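Local coordinates for protein ceramide very long chain fatty acid hydroxylase SCS7 (Saccharomyces cerevisiae, PDB 4ZR1) that hydroxylates the very long chain fatty acids of ceramides at C-2, using oxygen, electrons from cytochrome b5 and a likely catalytic dizinc centre in the endoplasmic reticulum membrane, at residues A[257-262]-A[283-288]. Numbering follows the deposited sequence.
Sequences KNYQLG and PLSKMK
This is a polar loop-to-loop contact in the part of the hydroxylase that probably faces the cytoplasm. Residues 257-262 leave helix 242-256, whose last turns carry zinc-binding histidines. Residues 283-288 follow helix 269-273 and lead into strand 289-290. Neither segment is helix or strand, and three hydrogen bonds, two of them weak, join them. Ser285 is the centre of the contact and points its side chain into the 257-262 loop. Its OG accepts a weak bond from Tyr259 N at 3.3 Å, and the end of the Gln260 side chain comes up to the same hydroxyl. Ser285 CB sits 3.7 Å from Tyr259 CE1. Ser285 N gives a weak bond of 3.0 Å to Lys257 O. Leu284 CA also approaches Lys257 O, in a CA-H...O contact of 3.3 Å. The amide of Asn258 makes the firmer link. Its CG is anti to the backbone N (chi1 -163°). ND2 donates to Pro283 O at 2.7 Å, coming from above the carbonyl plane. OD1 accepts from Gln260 N at 2.7 Å, in the plane of its own carbonyl, which makes an Asx turn. The two bonds fix the rotation of the amide. Leu284 CD2 touches Lys257 CG, and the two chains cross at about a right angle. The extended Lys257 chain carries NZ on to Lys30 O. The Tyr259 ring stacks with His79 and lies beside the zinc ligands His155 and His178. One firm amide bond from Asn258 and two weak bonds of Ser285 thus do the joining, all between neutral groups. They connect the 283-288 loop to a residue packed beside the zinc site, though any effect on the position of its ring would be modest.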
loop_
_atom_site.group_PDB
_atom_site.type_symbol
_atom_site.label_atom_id
_atom_site.label_comp_id
_atom_site.label_asym_id
_atom_site.label_seq_id
_atom_site.Cartn_x
_atom_site.Cartn_y
_atom_site.Cartn_z
ATOM N N LYS A 257 0.972 8.278 -12.165
ATOM C CA LYS A 257 0.124 8.653 -13.294
ATOM C C LYS A 257 -1.357 8.736 -12.920
ATOM O O LYS A 257 -2.016 9.752 -13.174
ATOM C CB LYS A 257 0.314 7.663 -14.441
ATOM C CG LYS A 257 -0.517 7.962 -15.672
ATOM C CD LYS A 257 -0.134 7.031 -16.806
ATOM C CE LYS A 257 -0.893 7.343 -18.084
ATOM N NZ LYS A 257 -0.467 6.423 -19.177
ATOM N N ASN A 258 -1.874 7.668 -12.315
ATOM C CA ASN A 258 -3.284 7.603 -11.943
ATOM C C ASN A 258 -3.518 6.643 -10.775
ATOM O O ASN A 258 -3.313 5.435 -10.914
ATOM C CB ASN A 258 -4.127 7.174 -13.157
ATOM C CG ASN A 258 -5.612 7.475 -12.986
ATOM O OD1 ASN A 258 -6.182 7.284 -11.911
ATOM N ND2 ASN A 258 -6.241 7.956 -14.055
ATOM N N TYR A 259 -3.948 7.180 -9.632
ATOM C CA TYR A 259 -4.256 6.355 -8.465
ATOM C C TYR A 259 -5.766 6.169 -8.290
ATOM O O TYR A 259 -6.235 5.800 -7.212
ATOM C CB TYR A 259 -3.639 6.955 -7.188
ATOM C CG TYR A 259 -4.132 8.337 -6.786
ATOM C CD1 TYR A 259 -3.586 9.486 -7.345
ATOM C CD2 TYR A 259 -5.115 8.491 -5.815
ATOM C CE1 TYR A 259 -4.028 10.745 -6.975
ATOM C CE2 TYR A 259 -5.556 9.745 -5.428
ATOM C CZ TYR A 259 -5.012 10.866 -6.014
ATOM O OH TYR A 259 -5.457 12.111 -5.633
ATOM N N GLN A 260 -6.523 6.433 -9.354
ATOM C CA GLN A 260 -7.938 6.072 -9.391
ATOM C C GLN A 260 -8.097 4.738 -10.121
ATOM O O GLN A 260 -9.204 4.202 -10.232
ATOM C CB GLN A 260 -8.779 7.159 -10.064
ATOM C CG GLN A 260 -9.084 8.344 -9.174
ATOM C CD GLN A 260 -7.909 9.290 -9.029
ATOM O OE1 GLN A 260 -7.276 9.685 -10.011
ATOM N NE2 GLN A 260 -7.596 9.638 -7.791
ATOM N N LEU A 261 -6.973 4.215 -10.608
ATOM C CA LEU A 261 -6.928 2.941 -11.313
ATOM C C LEU A 261 -5.733 2.100 -10.856
ATOM O O LEU A 261 -4.906 2.564 -10.067
ATOM C CB LEU A 261 -6.846 3.176 -12.818
ATOM C CG LEU A 261 -7.941 4.024 -13.456
ATOM C CD1 LEU A 261 -7.552 4.351 -14.876
ATOM C CD2 LEU A 261 -9.283 3.306 -13.416
ATOM N N GLY A 262 -5.647 0.868 -11.359
ATOM C CA GLY A 262 -4.506 0.001 -11.114
ATOM C C GLY A 262 -4.392 -0.493 -9.681
ATOM O O GLY A 262 -3.293 -0.521 -9.108
ATOM N N PRO A 283 -6.181 8.639 -18.152
ATOM C CA PRO A 283 -5.907 10.048 -17.855
ATOM C C PRO A 283 -4.947 10.202 -16.679
ATOM O O PRO A 283 -4.758 9.262 -15.902
ATOM C CB PRO A 283 -7.286 10.609 -17.489
ATOM C CG PRO A 283 -8.274 9.557 -17.883
ATOM C CD PRO A 283 -7.558 8.265 -17.799
ATOM N N LEU A 284 -4.359 11.384 -16.538
ATOM C CA LEU A 284 -3.614 11.713 -15.329
ATOM C C LEU A 284 -4.601 11.986 -14.192
ATOM O O LEU A 284 -5.790 12.233 -14.430
ATOM C CB LEU A 284 -2.710 12.926 -15.555
ATOM C CG LEU A 284 -1.698 12.854 -16.701
ATOM C CD1 LEU A 284 -0.882 14.138 -16.777
ATOM C CD2 LEU A 284 -0.790 11.651 -16.552
ATOM N N SER A 285 -4.123 11.933 -12.952
ATOM C CA SER A 285 -4.970 12.284 -11.821
ATOM C C SER A 285 -4.971 13.803 -11.630
ATOM O O SER A 285 -4.028 14.490 -12.037
ATOM C CB SER A 285 -4.507 11.560 -10.557
ATOM O OG SER A 285 -4.894 10.193 -10.591
ATOM N N LYS A 286 -6.037 14.333 -11.035
ATOM C CA LYS A 286 -6.186 15.781 -10.947
ATOM C C LYS A 286 -5.282 16.339 -9.860
ATOM O O LYS A 286 -5.076 15.707 -8.830
ATOM C CB LYS A 286 -7.654 16.176 -10.709
ATOM C CG LYS A 286 -8.291 15.706 -9.403
ATOM C CD LYS A 286 -9.809 15.937 -9.437
ATOM C CE LYS A 286 -10.498 15.581 -8.120
ATOM N NZ LYS A 286 -10.226 16.577 -7.040
ATOM N N MET A 287 -4.716 17.515 -10.119
ATOM C CA MET A 287 -3.866 18.189 -9.150
ATOM C C MET A 287 -4.583 19.454 -8.705
ATOM O O MET A 287 -4.185 20.564 -9.067
ATOM C CB MET A 287 -2.490 18.510 -9.742
ATOM C CG MET A 287 -1.906 17.397 -10.623
ATOM S SD MET A 287 -0.159 17.632 -11.030
ATOM C CE MET A 287 -0.046 16.829 -12.622
ATOM N N LYS A 288 -5.637 19.261 -7.912
ATOM C CA LYS A 288 -6.607 20.303 -7.569
ATOM C C LYS A 288 -6.002 21.546 -6.913
ATOM O O LYS A 288 -6.444 22.663 -7.165
ATOM C CB LYS A 288 -7.692 19.714 -6.653
ATOM C CG LYS A 288 -9.018 20.453 -6.710
ATOM C CD LYS A 288 -10.021 19.819 -5.774
ATOM C CE LYS A 288 -11.428 20.329 -6.023
ATOM N NZ LYS A 288 -12.450 19.344 -5.568
#